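Local coordinates for protein putative branched-chain amino acid aminotransferase IlvE (Streptococcus mutans, PDB 4DQN) that probably catalyses the pyridoxal 5'-phosphate-dependent transfer of amino groups between the branched-chain amino acids and 2-oxoglutarate, at residues M81-R85 / L248-Y254. Residue numbers count along the deposited sequence, not the author numbering.
Sequences MNAER and LPSVTKY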
ATOM      1  N   MET A  81     -15.791  -0.892  17.904  1.00 27.83           N
ATOM      2  CA  MET A  81     -15.882  -0.315  16.561  1.00 29.05           C
ATOM      3  C   MET A  81     -14.563  -0.423  15.805  1.00 29.68           C
ATOM      4  O   MET A  81     -14.549  -0.753  14.617  1.00 28.39           O
ATOM      5  CB  MET A  81     -16.326   1.152  16.627  1.00 29.52           C
ATOM      6  CG  MET A  81     -17.742   1.352  17.151  1.00 34.13           C
ATOM      7  SD  MET A  81     -19.046   0.677  16.096  1.00 41.12           S
ATOM      8  CE  MET A  81     -19.063   1.946  14.827  1.00 37.30           C
ATOM      9  N   ASN A  82     -13.452  -0.149  16.484  1.00 27.31           N
ATOM     10  CA  ASN A  82     -12.136  -0.373  15.873  1.00 28.42           C
ATOM     11  C   ASN A  82     -11.900  -1.835  15.483  1.00 29.66           C
ATOM     12  O   ASN A  82     -11.295  -2.123  14.443  1.00 25.76           O
ATOM     13  CB  ASN A  82     -11.031   0.092  16.820  1.00 25.11           C
ATOM     14  CG  ASN A  82     -11.156   1.553  17.169  1.00 29.61           C
ATOM     15  OD1 ASN A  82     -11.810   1.913  18.153  1.00 30.07           O
ATOM     16  ND2 ASN A  82     -10.543   2.410  16.354  1.00 27.57           N
ATOM     17  N   ALA A  83     -12.351  -2.756  16.329  1.00 26.93           N
ATOM     18  CA  ALA A  83     -12.160  -4.174  16.058  1.00 26.98           C
ATOM     19  C   ALA A  83     -12.927  -4.593  14.810  1.00 27.76           C
ATOM     20  O   ALA A  83     -12.434  -5.385  14.004  1.00 27.52           O
ATOM     21  CB  ALA A  83     -12.610  -5.015  17.270  1.00 27.03           C
ATOM     22  N   GLU A  84     -14.146  -4.080  14.663  1.00 26.46           N
ATOM     23  CA  GLU A  84     -14.996  -4.451  13.538  1.00 26.57           C
ATOM     24  C   GLU A  84     -14.460  -3.841  12.256  1.00 29.06           C
ATOM     25  O   GLU A  84     -14.495  -4.472  11.197  1.00 28.64           O
ATOM     26  CB  GLU A  84     -16.456  -4.048  13.809  1.00 27.32           C
ATOM     27  CG  GLU A  84     -17.057  -4.839  14.981  1.00 27.58           C
ATOM     28  CD  GLU A  84     -18.496  -4.459  15.333  1.00 33.67           C
ATOM     29  OE1 GLU A  84     -19.041  -3.497  14.736  1.00 36.27           O
ATOM     30  OE2 GLU A  84     -19.076  -5.132  16.221  1.00 35.33           O
ATOM     31  N   ARG A  85     -13.930  -2.625  12.354  1.00 25.55           N
ATOM     32  CA  ARG A  85     -13.310  -1.999  11.190  1.00 28.31           C
ATOM     33  C   ARG A  85     -12.051  -2.753  10.751  1.00 28.21           C
ATOM     34  O   ARG A  85     -11.816  -2.935   9.545  1.00 26.81           O
ATOM     35  CB  ARG A  85     -13.008  -0.517  11.450  1.00 26.23           C
ATOM     36  CG  ARG A  85     -12.441   0.191  10.219  1.00 31.19           C
ATOM     37  CD  ARG A  85     -12.333   1.699  10.397  1.00 33.12           C
ATOM     38  NE  ARG A  85     -11.354   2.078  11.418  1.00 31.69           N
ATOM     39  CZ  ARG A  85     -11.088   3.338  11.775  1.00 36.29           C
ATOM     40  NH1 ARG A  85     -11.741   4.344  11.205  1.00 33.80           N
ATOM     41  NH2 ARG A  85     -10.171   3.596  12.708  1.00 34.01           N
ATOM     42  N   LEU A 248     -12.647   5.863   4.199  1.00 45.68           N
ATOM     43  CA  LEU A 248     -12.494   5.171   5.477  1.00 44.88           C
ATOM     44  C   LEU A 248     -13.519   5.700   6.476  1.00 44.06           C
ATOM     45  O   LEU A 248     -13.502   6.879   6.818  1.00 46.58           O
ATOM     46  CB  LEU A 248     -11.096   5.390   6.055  1.00 46.14           C
ATOM     47  CG  LEU A 248     -10.946   4.801   7.464  1.00 46.03           C
ATOM     48  CD1 LEU A 248     -10.246   3.464   7.389  1.00 44.34           C
ATOM     49  CD2 LEU A 248     -10.217   5.748   8.409  1.00 48.77           C
ATOM     50  N   PRO A 249     -14.407   4.824   6.965  1.00 45.75           N
ATOM     51  CA  PRO A 249     -15.412   5.265   7.939  1.00 43.89           C
ATOM     52  C   PRO A 249     -14.822   5.389   9.352  1.00 45.30           C
ATOM     53  O   PRO A 249     -14.526   4.365   9.979  1.00 46.26           O
ATOM     54  CB  PRO A 249     -16.459   4.144   7.890  1.00 49.25           C
ATOM     55  CG  PRO A 249     -15.732   2.923   7.337  1.00 47.53           C
ATOM     56  CD  PRO A 249     -14.377   3.359   6.817  1.00 45.82           C
ATOM     57  N   SER A 250     -14.647   6.616   9.845  1.00 41.27           N
ATOM     58  CA  SER A 250     -14.031   6.805  11.164  1.00 39.90           C
ATOM     59  C   SER A 250     -15.018   6.567  12.311  1.00 39.14           C
ATOM     60  O   SER A 250     -16.226   6.811  12.178  1.00 37.84           O
ATOM     61  CB  SER A 250     -13.339   8.175  11.281  1.00 39.06           C
ATOM     62  OG  SER A 250     -14.219   9.198  11.711  1.00 38.61           O
ATOM     63  N   VAL A 251     -14.507   6.051  13.424  1.00 34.89           N
ATOM     64  CA  VAL A 251     -15.329   5.845  14.620  1.00 32.20           C
ATOM     65  C   VAL A 251     -15.826   7.204  15.118  1.00 32.18           C
ATOM     66  O   VAL A 251     -16.956   7.349  15.595  1.00 32.65           O
ATOM     67  CB  VAL A 251     -14.517   5.129  15.713  1.00 31.18           C
ATOM     68  CG1 VAL A 251     -15.391   4.807  16.915  1.00 32.52           C
ATOM     69  CG2 VAL A 251     -13.916   3.845  15.162  1.00 31.00           C
ATOM     70  N   THR A 252     -14.975   8.210  14.975  1.00 30.07           N
ATOM     71  CA  THR A 252     -15.319   9.566  15.392  1.00 32.87           C
ATOM     72  C   THR A 252     -16.519  10.100  14.603  1.00 35.90           C
ATOM     73  O   THR A 252     -17.431  10.695  15.183  1.00 29.59           O
ATOM     74  CB  THR A 252     -14.103  10.499  15.252  1.00 30.22           C
ATOM     75  OG1 THR A 252     -12.973   9.880  15.882  1.00 27.52           O
ATOM     76  CG2 THR A 252     -14.360  11.837  15.939  1.00 32.08           C
ATOM     77  N   LYS A 253     -16.540   9.854  13.294  1.00 33.74           N
ATOM     78  CA  LYS A 253     -17.668  10.282  12.460  1.00 29.28           C
ATOM     79  C   LYS A 253     -18.990   9.650  12.873  1.00 30.38           C
ATOM     80  O   LYS A 253     -20.009  10.341  12.975  1.00 33.07           O
ATOM     81  CB  LYS A 253     -17.409   9.979  10.979  1.00 33.97           C
ATOM     82  CG  LYS A 253     -18.703   9.981  10.173  1.00 38.05           C
ATOM     83  CD  LYS A 253     -18.504   9.627   8.713  1.00 45.45           C
ATOM     84  CE  LYS A 253     -18.428   8.131   8.482  1.00 43.48           C
ATOM     85  NZ  LYS A 253     -18.212   7.869   7.021  1.00 48.35           N
ATOM     86  N   TYR A 254     -18.988   8.342  13.112  1.00 30.96           N
ATOM     87  CA  TYR A 254     -20.217   7.676  13.523  1.00 32.09           C
ATOM     88  C   TYR A 254     -20.674   8.193  14.873  1.00 32.75           C
ATOM     89  O   TYR A 254     -21.871   8.404  15.091  1.00 33.55           O
ATOM     90  CB  TYR A 254     -20.029   6.156  13.554  1.00 37.27           C
ATOM     91  CG  TYR A 254     -19.983   5.567  12.168  1.00 40.55           C
ATOM     92  CD1 TYR A 254     -20.838   6.036  11.178  1.00 43.26           C
ATOM     93  CD2 TYR A 254     -19.066   4.577  11.837  1.00 44.53           C
ATOM     94  CE1 TYR A 254     -20.805   5.525   9.904  1.00 50.76           C
ATOM     95  CE2 TYR A 254     -19.021   4.055  10.553  1.00 50.02           C
ATOM     96  CZ  TYR A 254     -19.896   4.538   9.592  1.00 50.94           C
ATOM     97  OH  TYR A 254     -19.871   4.039   8.309  1.00 57.98           O
TER
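V251 packs its two methyl groups against helix 79-92: CG1 lies 3.8 Å from M81 CB, while CG2 comes within 3.9 Å of N82 ND2 and sits over one face of the R85 guanidinium, 4.4 Å from R85 CZ. The CA-to-CB bonds of M81, R85 and V251 all point across the interface, and the closest CA atoms, those of M81 and V251, are 6.5 Å apart. M81 extends this apolar patch outward, its CE reaching 4.0 Å from Y254 CD2. One polar bond joins the segments: R85 NH1 donates to P249 O over 3.0 Å with an N-H...O angle of 145°, and the carbonyl lies near the guanidinium plane. L248 CD2 approaches the same NH1 to 3.5 Å. The contact bridges the two halves of the class-IV aminotransferase fold, since helix 79-92 follows strand 74-77 of the antiparallel sheet and 248-254 follows strand 238-241 of the mixed sheet. R85 forms a salt bridge through NE with E62, which also accepts from N82 ND2. The R85 side chain lies about 4 Å from that of K188, the predicted attachment lysine for pyridoxal phosphate, not carrying it here, so this seam borders the probable cofactor site. S250 N-caps helix 251-262, its OG accepting from K253 N at 2.9 Å (N-H...O angle 155°); V251 is the first residue of that helix.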